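PDB 4RKS: putative uncharacterized protein Ta1305 from Thermoplasma acidophilum, which catalyses the ATP-dependent phosphorylation of (R)-mevalonate to (R)-3-phosphomevalonate in an alternative mevalonate pathway of isoprenoid biosynthesis. Local coordinates for residues S278-I283 with D309-I314; G130-G135 with G329-R334. All coordinates share one frame; numbering follows the deposited sequence.

Interaction 1. Residues S278-I283 with D309-I314; sequences SYLKLI and DRLFSI
Tyr-279 and Ile-314 make the closest approach between these segments: the phenol oxygen OH of Tyr-279 lies 3.7 Å from the methyl CG2 of Ile-314, a van der Waals contact. The apolar part of the pair is Tyr-279 CE2 against Ile-314 CD1, at 4.0 Å, so the CE2 corner and the hydroxyl meet both branches of the isoleucine, with CD1 placed obliquely to the ring. The two side chains run past one another in opposite senses. With CG anti to the backbone N (chi1 169°), the tyrosine extends from its helix across the gap, which is wide at the backbone: the CA atoms of Tyr-279 and Ile-314 are 10.6 Å apart. From its own helix Ile-283 packs CG1 over one face of this ring, offset toward the rim.

The second apolar group gathers on one methyl, Leu-311 CD1. Ile-283 CD1 approaches it to 4.2 Å, the two side chains crossing nearly at right angles, while Leu-280 CD2 stands more loosely at 4.5 Å from the same Leu-311 CD1. No hydrogen bond joins the segments.

Polar bonding instead finishes the second helix. Ser-313, the first residue past it to leave helical angles, returns its OG to Arg-310 O at 3.1 Å, and its N gives a second bond to that carbonyl from the same face. Ile-314 N bonds Leu-311 O, so the turn leads straight into the residue that meets Tyr-279.

The contact packs helix 271-283 against the end of helix 308-312 and the turn after it, away from the substrate and ATP sites. Strands back both helices and the turn: Leu-280 and Leu-311 rest on Val-301 of strand 298-304, and Ile-314 on Phe-198 of strand 193-199. A salt bridge from Arg-310 to Asp-286 ties the second helix to the loop following the first.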
loop_
_atom_site.group_PDB
_atom_site.type_symbol
_atom_site.label_atom_id
_atom_site.label_comp_id
_atom_site.label_asym_id
_atom_site.label_seq_id
_atom_site.Cartn_x
_atom_site.Cartn_y
_atom_site.Cartn_z
ATOM N N SER A 278 -9.233 -15.466 -16.690
ATOM C CA SER A 278 -9.897 -15.842 -17.935
ATOM C C SER A 278 -11.422 -15.767 -17.801
ATOM O O SER A 278 -12.111 -15.331 -18.721
ATOM C CB SER A 278 -9.478 -17.251 -18.370
ATOM O OG SER A 278 -8.076 -17.327 -18.573
ATOM N N TYR A 279 -11.945 -16.201 -16.661
ATOM C CA TYR A 279 -13.381 -16.118 -16.414
ATOM C C TYR A 279 -13.815 -14.655 -16.343
ATOM O O TYR A 279 -14.883 -14.297 -16.850
ATOM C CB TYR A 279 -13.755 -16.851 -15.124
ATOM C CG TYR A 279 -15.173 -16.598 -14.634
ATOM C CD1 TYR A 279 -16.274 -17.173 -15.272
ATOM C CD2 TYR A 279 -15.410 -15.800 -13.517
ATOM C CE1 TYR A 279 -17.574 -16.944 -14.813
ATOM C CE2 TYR A 279 -16.697 -15.567 -13.053
ATOM C CZ TYR A 279 -17.776 -16.140 -13.701
ATOM O OH TYR A 279 -19.052 -15.897 -13.232
ATOM N N LEU A 280 -12.977 -13.820 -15.720
ATOM C CA LEU A 280 -13.248 -12.385 -15.606
ATOM C C LEU A 280 -13.440 -11.764 -16.988
ATOM O O LEU A 280 -14.313 -10.921 -17.184
ATOM C CB LEU A 280 -12.110 -11.670 -14.839
ATOM C CG LEU A 280 -11.997 -12.015 -13.348
ATOM C CD1 LEU A 280 -10.850 -11.255 -12.658
ATOM C CD2 LEU A 280 -13.308 -11.758 -12.645
ATOM N N LYS A 281 -12.623 -12.196 -17.942
ATOM C CA LYS A 281 -12.747 -11.764 -19.330
ATOM C C LYS A 281 -14.114 -12.129 -19.927
ATOM O O LYS A 281 -14.648 -11.415 -20.773
ATOM C CB LYS A 281 -11.626 -12.385 -20.164
ATOM C CG LYS A 281 -11.395 -11.754 -21.517
ATOM C CD LYS A 281 -10.142 -12.347 -22.162
ATOM C CE LYS A 281 -9.612 -11.484 -23.299
ATOM N NZ LYS A 281 -10.492 -11.521 -24.499
ATOM N N LEU A 282 -14.672 -13.247 -19.477
ATOM C CA LEU A 282 -15.963 -13.719 -19.966
ATOM C C LEU A 282 -17.114 -12.856 -19.454
ATOM O O LEU A 282 -17.919 -12.360 -20.236
ATOM C CB LEU A 282 -16.183 -15.175 -19.558
ATOM C CG LEU A 282 -17.564 -15.772 -19.853
ATOM C CD1 LEU A 282 -17.829 -15.822 -21.352
ATOM C CD2 LEU A 282 -17.706 -17.157 -19.225
ATOM N N ILE A 283 -17.185 -12.665 -18.141
ATOM C CA ILE A 283 -18.287 -11.900 -17.569
ATOM C C ILE A 283 -18.161 -10.403 -17.815
ATOM O O ILE A 283 -19.124 -9.664 -17.595
ATOM C CB ILE A 283 -18.426 -12.148 -16.063
ATOM C CG1 ILE A 283 -17.095 -11.945 -15.347
ATOM C CG2 ILE A 283 -18.909 -13.555 -15.821
ATOM C CD1 ILE A 283 -17.163 -12.256 -13.855
ATOM N N ASP A 309 -22.106 -7.905 -4.944
ATOM C CA ASP A 309 -22.551 -9.139 -4.285
ATOM C C ASP A 309 -22.609 -10.282 -5.273
ATOM O O ASP A 309 -22.274 -11.421 -4.938
ATOM C CB ASP A 309 -23.909 -8.956 -3.607
ATOM C CG ASP A 309 -23.795 -8.220 -2.282
ATOM O OD1 ASP A 309 -22.819 -8.474 -1.545
ATOM O OD2 ASP A 309 -24.668 -7.380 -1.983
ATOM N N ARG A 310 -23.019 -9.975 -6.499
ATOM C CA ARG A 310 -23.024 -10.967 -7.567
ATOM C C ARG A 310 -21.635 -11.558 -7.817
ATOM O O ARG A 310 -21.462 -12.780 -7.853
ATOM C CB ARG A 310 -23.551 -10.343 -8.845
ATOM C CG ARG A 310 -23.459 -11.234 -10.048
ATOM C CD ARG A 310 -24.404 -10.710 -11.110
ATOM N NE ARG A 310 -24.240 -11.403 -12.379
ATOM C CZ ARG A 310 -24.817 -11.018 -13.510
ATOM N NH1 ARG A 310 -25.584 -9.932 -13.525
ATOM N NH2 ARG A 310 -24.617 -11.710 -14.628
ATOM N N LEU A 311 -20.646 -10.682 -7.990
ATOM C CA LEU A 311 -19.263 -11.124 -8.181
ATOM C C LEU A 311 -18.751 -11.925 -6.980
ATOM O O LEU A 311 -18.159 -12.991 -7.130
ATOM C CB LEU A 311 -18.349 -9.927 -8.429
ATOM C CG LEU A 311 -16.885 -10.283 -8.674
ATOM C CD1 LEU A 311 -16.738 -11.269 -9.840
ATOM C CD2 LEU A 311 -16.110 -9.006 -8.941
ATOM N N PHE A 312 -19.008 -11.405 -5.789
ATOM C CA PHE A 312 -18.571 -12.036 -4.554
ATOM C C PHE A 312 -19.173 -13.436 -4.401
ATOM O O PHE A 312 -18.587 -14.313 -3.768
ATOM C CB PHE A 312 -18.949 -11.144 -3.365
ATOM C CG PHE A 312 -18.497 -11.669 -2.025
ATOM C CD1 PHE A 312 -17.233 -11.363 -1.532
ATOM C CD2 PHE A 312 -19.340 -12.455 -1.252
ATOM C CE1 PHE A 312 -16.815 -11.839 -0.296
ATOM C CE2 PHE A 312 -18.931 -12.940 -0.013
ATOM C CZ PHE A 312 -17.667 -12.631 0.470
ATOM N N SER A 313 -20.337 -13.657 -4.996
ATOM C CA SER A 313 -21.033 -14.913 -4.762
ATOM C C SER A 313 -20.747 -15.986 -5.822
ATOM O O SER A 313 -21.377 -17.042 -5.795
ATOM C CB SER A 313 -22.542 -14.660 -4.655
ATOM O OG SER A 313 -23.118 -14.511 -5.939
ATOM N N ILE A 314 -19.804 -15.741 -6.738
ATOM C CA ILE A 314 -19.495 -16.746 -7.760
ATOM C C ILE A 314 -18.987 -18.024 -7.099
ATOM O O ILE A 314 -18.418 -17.987 -6.003
ATOM C CB ILE A 314 -18.445 -16.273 -8.807
ATOM C CG1 ILE A 314 -17.078 -16.020 -8.164
ATOM C CG2 ILE A 314 -18.940 -15.051 -9.582
ATOM C CD1 ILE A 314 -15.962 -15.814 -9.177
#

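Interaction 2. Residues G130-G135 with G329-R334; sequences GAASIG and GGAWHR
Helix 128-141, which follows the ATP-binding residues Ser-124 to Ser-127 of this GHMP kinase, is met here by the C-terminal tail of the chain where it enters the short strand 332-333. The meeting rests on one methyl: Ala-331 CB lies 3.7 Å from Ala-132 O, that residue's own backbone carbonyl oxygen, and 4.2 Å from the Ala-132 methyl CB. Both CB atoms are directed at the opposite segment. The same Ala-331 methyl comes within 4.4 Å of Ser-133 N, and therefore lies against the peptide group linking Ala-132 to Ser-133. Such small side chains let the backbones come near: the CA atoms of Ser-133 and Ala-331 are 5.7 Å apart.

The hydroxyl of Ser-133 is engaged within its own helix. Its chi1 of 65° brings OG back to Gly-130 O at 2.6 Å, tilted 30° from that carbonyl's plane. Ile-134 N reaches the same oxygen from the same face, so Gly-130 O accepts two bonds. Ser-133 OG also bonds Thr-69 OG1, and its side chain is about 5 Å from that of Tyr-115, an ATP-binding residue.

Ala-29 of strand 24-34 touches Ala-132, Ser-133 and Ala-331. Backbone bonds join Ala-331 with Leu-165, Trp-332 with Thr-28 and Arg-334 with Gly-26, and Ser-133 O bonds Ser-27 OG. With no directional bond across the contact, its fit rests on van der Waals packing of methyl against methyl and peptide, while hydrogen bonds to strand 24-34 and helix 161-166 fix the position of the tail.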
loop_
_atom_site.group_PDB
_atom_site.type_symbol
_atom_site.label_atom_id
_atom_site.label_comp_id
_atom_site.label_asym_id
_atom_site.label_seq_id
_atom_site.Cartn_x
_atom_site.Cartn_y
_atom_site.Cartn_z
ATOM N N GLY A 130 1.592 0.083 8.416
ATOM C CA GLY A 130 2.392 0.192 9.621
ATOM C C GLY A 130 3.244 1.447 9.557
ATOM O O GLY A 130 3.304 2.221 10.518
ATOM N N ALA A 131 3.890 1.648 8.410
ATOM C CA ALA A 131 4.735 2.811 8.191
ATOM C C ALA A 131 3.934 4.104 8.319
ATOM O O ALA A 131 4.301 4.993 9.080
ATOM C CB ALA A 131 5.395 2.738 6.820
ATOM N N ALA A 132 2.840 4.201 7.571
ATOM C CA ALA A 132 1.993 5.386 7.622
ATOM C C ALA A 132 1.464 5.653 9.044
ATOM O O ALA A 132 1.350 6.811 9.461
ATOM C CB ALA A 132 0.845 5.240 6.637
ATOM N N SER A 133 1.171 4.590 9.798
ATOM C CA SER A 133 0.606 4.767 11.141
ATOM C C SER A 133 1.649 5.386 12.057
ATOM O O SER A 133 1.318 6.178 12.952
ATOM C CB SER A 133 0.100 3.444 11.735
ATOM O OG SER A 133 1.170 2.550 11.955
ATOM N N ILE A 134 2.908 5.019 11.843
ATOM C CA ILE A 134 3.995 5.685 12.543
ATOM C C ILE A 134 3.989 7.169 12.225
ATOM O O ILE A 134 4.071 8.000 13.129
ATOM C CB ILE A 134 5.354 5.098 12.177
ATOM C CG1 ILE A 134 5.408 3.627 12.588
ATOM C CG2 ILE A 134 6.464 5.865 12.881
ATOM C CD1 ILE A 134 6.660 2.955 12.181
ATOM N N GLY A 135 3.891 7.507 10.943
ATOM C CA GLY A 135 3.806 8.912 10.551
ATOM C C GLY A 135 2.657 9.672 11.203
ATOM O O GLY A 135 2.823 10.801 11.671
ATOM N N GLY A 329 -9.680 6.253 3.528
ATOM C CA GLY A 329 -8.860 7.455 3.692
ATOM C C GLY A 329 -7.482 7.199 4.302
ATOM O O GLY A 329 -7.033 6.051 4.374
ATOM N N GLY A 330 -6.821 8.266 4.762
ATOM C CA GLY A 330 -5.441 8.182 5.237
ATOM C C GLY A 330 -5.279 7.828 6.713
ATOM O O GLY A 330 -6.261 7.601 7.411
ATOM N N ALA A 331 -4.031 7.753 7.177
ATOM C CA ALA A 331 -3.722 7.362 8.555
ATOM C C ALA A 331 -4.250 8.389 9.545
ATOM O O ALA A 331 -4.385 9.566 9.204
ATOM C CB ALA A 331 -2.213 7.196 8.721
ATOM N N TRP A 332 -4.549 7.970 10.774
ATOM C CA TRP A 332 -5.096 8.930 11.744
ATOM C C TRP A 332 -4.672 8.617 13.171
ATOM O O TRP A 332 -4.324 7.494 13.493
ATOM C CB TRP A 332 -6.632 8.999 11.641
ATOM C CG TRP A 332 -7.345 7.661 11.745
ATOM C CD1 TRP A 332 -7.542 6.753 10.743
ATOM C CD2 TRP A 332 -7.981 7.118 12.908
ATOM N NE1 TRP A 332 -8.256 5.668 11.218
ATOM C CE2 TRP A 332 -8.543 5.877 12.541
ATOM C CE3 TRP A 332 -8.139 7.569 14.224
ATOM C CZ2 TRP A 332 -9.230 5.067 13.450
ATOM C CZ3 TRP A 332 -8.831 6.776 15.118
ATOM C CH2 TRP A 332 -9.365 5.532 14.728
ATOM N N HIS A 333 -4.695 9.619 14.034
ATOM C CA HIS A 333 -4.201 9.401 15.385
ATOM C C HIS A 333 -5.283 9.555 16.448
ATOM O O HIS A 333 -6.340 10.169 16.222
ATOM C CB HIS A 333 -3.034 10.363 15.680
ATOM C CG HIS A 333 -3.466 11.770 15.950
ATOM N ND1 HIS A 333 -3.758 12.232 17.216
ATOM C CD2 HIS A 333 -3.658 12.819 15.115
ATOM C CE1 HIS A 333 -4.124 13.499 17.148
ATOM N NE2 HIS A 333 -4.078 13.878 15.883
ATOM N N ARG A 334 -5.013 8.989 17.618
ATOM C CA ARG A 334 -5.855 9.201 18.795
ATOM C C ARG A 334 -5.213 10.246 19.698
ATOM O O ARG A 334 -4.015 10.518 19.585
ATOM C CB ARG A 334 -6.052 7.889 19.556
ATOM C CG ARG A 334 -6.737 6.814 18.738
ATOM C CD ARG A 334 -6.585 5.459 19.404
ATOM N NE ARG A 334 -7.118 4.383 18.579
ATOM C CZ ARG A 334 -8.415 4.111 18.463
ATOM N NH1 ARG A 334 -9.308 4.846 19.114
ATOM N NH2 ARG A 334 -8.817 3.110 17.694
#

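In the fold
From the N terminus, strand 24-34 comes first and later pairs with the C-terminal strand 332-333. Helix 128-141 then supplies the first half of interaction 2, whose other half arrives only at 329-334, closing a loop with 193 residues between its segments. Interaction 1 lies wholly within that loop: helix 271-283 leads through strands 289-292 and 298-304 to helix 308-312. The contacts therefore nest without crossing. The centres of interactions 1 and 2 are about 34 Å apart, on opposite sides of the chain's centre. Interaction 1 joins helix 271-283 to the end of helix 308-312 and the turn after it, whereas interaction 2 brings the chain's end back to the N-terminal part of the fold, beside the helix that follows the ATP-binding Ser-124 to Ser-127.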